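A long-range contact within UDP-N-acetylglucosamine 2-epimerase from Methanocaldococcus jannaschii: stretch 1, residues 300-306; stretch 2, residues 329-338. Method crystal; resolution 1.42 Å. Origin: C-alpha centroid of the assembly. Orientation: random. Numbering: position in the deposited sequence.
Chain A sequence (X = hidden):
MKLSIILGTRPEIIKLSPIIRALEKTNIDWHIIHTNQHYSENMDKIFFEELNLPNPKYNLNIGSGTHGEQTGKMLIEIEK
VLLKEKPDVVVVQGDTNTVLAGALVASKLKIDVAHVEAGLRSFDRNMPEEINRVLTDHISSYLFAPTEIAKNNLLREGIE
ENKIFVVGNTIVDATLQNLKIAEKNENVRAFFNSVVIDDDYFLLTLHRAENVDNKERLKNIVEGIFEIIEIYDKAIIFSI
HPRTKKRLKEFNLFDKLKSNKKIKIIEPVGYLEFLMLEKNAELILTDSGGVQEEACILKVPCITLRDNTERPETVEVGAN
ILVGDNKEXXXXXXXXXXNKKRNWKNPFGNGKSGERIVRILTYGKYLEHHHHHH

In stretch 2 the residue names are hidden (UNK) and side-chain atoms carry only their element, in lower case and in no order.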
# COMPACT_ATOMS: atom_id res chain seq x y z
N VAL A 300 16.77 -19.92 -24.39
CA VAL A 300 17.31 -18.92 -25.30
C VAL A 300 18.01 -17.89 -24.45
O VAL A 300 17.40 -17.34 -23.54
CB VAL A 300 16.17 -18.27 -26.13
CG1 VAL A 300 16.71 -17.21 -27.06
CG2 VAL A 300 15.40 -19.33 -26.92
N PRO A 301 19.30 -17.62 -24.72
CA PRO A 301 20.02 -16.66 -23.88
C PRO A 301 19.35 -15.28 -23.85
O PRO A 301 18.83 -14.81 -24.87
CB PRO A 301 21.39 -16.56 -24.57
CG PRO A 301 21.51 -17.81 -25.36
CD PRO A 301 20.13 -18.15 -25.81
N CYS A 302 19.37 -14.66 -22.68
CA CYS A 302 18.70 -13.39 -22.48
C CYS A 302 19.69 -12.32 -22.02
O CYS A 302 20.62 -12.59 -21.25
CB CYS A 302 17.59 -13.57 -21.43
SG CYS A 302 16.47 -12.16 -21.29
N ILE A 303 19.50 -11.10 -22.53
CA ILE A 303 20.24 -9.94 -22.04
C ILE A 303 19.21 -8.93 -21.58
O ILE A 303 18.35 -8.51 -22.35
CB ILE A 303 21.14 -9.35 -23.13
CG1 ILE A 303 22.27 -10.31 -23.46
CG2 ILE A 303 21.69 -7.99 -22.68
CD1 ILE A 303 23.02 -9.96 -24.73
N THR A 304 19.31 -8.56 -20.30
CA THR A 304 18.30 -7.69 -19.69
C THR A 304 18.81 -6.26 -19.60
O THR A 304 19.86 -5.99 -18.99
CB THR A 304 17.85 -8.22 -18.31
OG1 THR A 304 17.26 -9.51 -18.48
CG2 THR A 304 16.81 -7.30 -17.71
N LEU A 305 18.08 -5.35 -20.23
CA LEU A 305 18.47 -3.94 -20.33
C LEU A 305 18.00 -3.17 -19.09
O LEU A 305 17.27 -2.19 -19.19
CB LEU A 305 17.89 -3.35 -21.62
CG LEU A 305 18.27 -4.10 -22.91
CD1 LEU A 305 17.29 -3.79 -24.03
CD2 LEU A 305 19.69 -3.77 -23.34
N ARG A 306 18.43 -3.65 -17.92
CA ARG A 306 18.08 -3.06 -16.63
C ARG A 306 19.28 -3.17 -15.70
O ARG A 306 20.19 -3.96 -15.96
CB ARG A 306 16.89 -3.80 -16.00
CG ARG A 306 15.58 -3.69 -16.78
CD ARG A 306 14.49 -4.59 -16.18
NE ARG A 306 14.31 -4.34 -14.76
CZ ARG A 306 13.62 -5.12 -13.93
NH1 ARG A 306 13.00 -6.20 -14.38
NH2 ARG A 306 13.54 -4.81 -12.64
N UNK A 329 28.70 -2.76 -21.88
CA UNK A 329 28.22 -3.96 -21.21
C UNK A 329 27.36 -4.78 -22.16
O UNK A 329 27.41 -6.01 -22.15
c UNK A 329 28.26 -3.20 -18.74
c UNK A 329 27.42 -3.61 -19.95
c UNK A 329 28.19 -2.78 -16.24
n UNK A 329 28.56 -1.34 -16.17
c UNK A 329 27.38 -3.11 -17.49
N UNK A 330 26.57 -4.09 -22.97
CA UNK A 330 25.71 -4.77 -23.94
C UNK A 330 26.54 -5.51 -24.99
O UNK A 330 26.27 -6.66 -25.31
c UNK A 330 23.09 -3.16 -26.33
c UNK A 330 23.90 -4.30 -25.75
c UNK A 330 24.76 -3.78 -24.60
c UNK A 330 22.99 -5.42 -25.28
N UNK A 331 27.57 -4.85 -25.50
CA UNK A 331 28.43 -5.47 -26.50
C UNK A 331 29.11 -6.73 -25.96
O UNK A 331 29.10 -7.77 -26.62
c UNK A 331 28.80 -3.35 -27.82
c UNK A 331 30.49 -5.19 -27.94
c UNK A 331 27.87 -3.83 -28.93
c UNK A 331 29.48 -4.48 -27.05
N UNK A 332 29.67 -6.64 -24.76
CA UNK A 332 30.34 -7.78 -24.15
C UNK A 332 29.36 -8.91 -23.87
O UNK A 332 29.66 -10.08 -24.10
c UNK A 332 31.05 -7.38 -22.86
c UNK A 332 33.54 -10.26 -22.15
n UNK A 332 34.80 -10.68 -22.82
c UNK A 332 31.70 -8.54 -22.12
c UNK A 332 32.80 -9.19 -22.95
N UNK A 333 28.18 -8.55 -23.38
CA UNK A 333 27.14 -9.54 -23.09
C UNK A 333 26.70 -10.32 -24.33
O UNK A 333 26.42 -11.52 -24.24
c UNK A 333 25.95 -8.87 -22.43
N UNK A 334 26.61 -9.65 -25.47
CA UNK A 334 26.24 -10.33 -26.70
C UNK A 334 27.27 -11.39 -27.05
O UNK A 334 26.93 -12.52 -27.40
c UNK A 334 26.03 -9.34 -27.87
c UNK A 334 25.87 -10.08 -29.18
c UNK A 334 24.81 -8.46 -27.61
N UNK A 335 28.55 -11.04 -26.93
CA UNK A 335 29.62 -12.00 -27.18
C UNK A 335 29.52 -13.21 -26.25
O UNK A 335 29.60 -14.35 -26.70
c UNK A 335 30.99 -11.34 -27.03
c UNK A 335 32.14 -12.23 -27.44
o UNK A 335 33.77 -10.95 -26.28
o UNK A 335 34.24 -11.55 -28.34
c UNK A 335 33.48 -11.53 -27.35
N UNK A 336 29.33 -12.94 -24.96
CA UNK A 336 29.21 -14.00 -23.97
C UNK A 336 28.03 -14.91 -24.28
O UNK A 336 28.16 -16.13 -24.31
c UNK A 336 28.73 -14.50 -21.53
c UNK A 336 29.05 -13.41 -22.55
c UNK A 336 30.15 -11.80 -20.89
c UNK A 336 30.31 -12.63 -22.15
N UNK A 337 26.88 -14.30 -24.55
CA UNK A 337 25.66 -15.07 -24.75
C UNK A 337 25.60 -15.80 -26.10
O UNK A 337 24.97 -16.85 -26.21
c UNK A 337 22.86 -14.84 -20.76
c UNK A 337 24.43 -14.18 -24.55
c UNK A 337 24.25 -13.73 -23.12
se UNK A 337 24.38 -15.24 -21.88
N UNK A 338 26.27 -15.25 -27.11
CA UNK A 338 26.39 -15.89 -28.42
C UNK A 338 27.13 -17.23 -28.32
O UNK A 338 26.89 -18.14 -29.12
c UNK A 338 27.12 -14.97 -29.39
c UNK A 338 26.89 -13.01 -30.92
c UNK A 338 24.91 -14.49 -30.52
c UNK A 338 26.42 -14.43 -30.64

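Position 329 opens this part of the helix with four carbons in a row ending in nitrogen. They are out of reach of stretch 1, and the exposed chain is Lys329, whose charged end is at home in solvent.

At position 330 four carbons fork at the second. One tip lies 3.9 Å from CG2 of Ile303 and 4.2 Å from CD2 of Leu305. This is Leu330, and the tip is CD1; although its CA-to-CB bond points sideways, the fork carries the methyl to both partners.

Position 331 has four carbons forked at the first, one arm two carbons long: Ile331, pointing away from the strand and only partly exposed.

Position 332 again shows four carbons in a row ending in nitrogen, out of reach of stretch 1. It is Lys332, exposed like Lys329.

Position 333 has a single carbon, pointing toward the strand, 3.9 Å from CD1 of Ile303. It is Ala333. So short a side chain leaves the isoleucine's end close to the helix backbone, with CD1 of Ile303 3.7 Å from C of Ala333.

Position 334 has one carbon carrying two others, and one of these lies 3.7 Å from CD1 of Ile303. This is Val334, the methyl CG2; its CA-to-CB bond points sideways, yet CG2 still reaches the isoleucine and extends the apolar surface around it.

At position 335 are three carbons, the third carrying two oxygens, on a CA-to-CB bond that points away: Glu335. Its OE2 forms a long salt bridge of 3.6 Å with NZ of Lys332, one turn back on the exposed side.

Position 336 has four carbons forked at the first, with one two-carbon arm: Ile336, exposed, which makes no contact with stretch 1.

Position 337 is unbranched: two carbons, selenium, one carbon. It is Met337, present as selenomethionine. Its CB lies 3.9 Å from CB of Pro301, its CG 4.0 Å from CG1 of Ile303, and its CE 3.2 Å from O of Cys302. A long, flexible apolar chain can follow the strand in this way.

Position 338 has four carbons forked at the second and points away: Leu338, which touches a crystal neighbour.

The helix runs nearly antiparallel to strand 302-304, at 163°, with Pro301 paired to Met337 and Ile303 to Ala333. Leu330, Ala333, Val334 and Met337 recur at three- and four-residue steps, as one face of a helix requires. Ile303 touches all four, while Cys302 points its side chain away. No hydrogen bond crosses the contact; apolar packing buries 335 Å².

Stretch 2 (329-338) KLIKAVEIML
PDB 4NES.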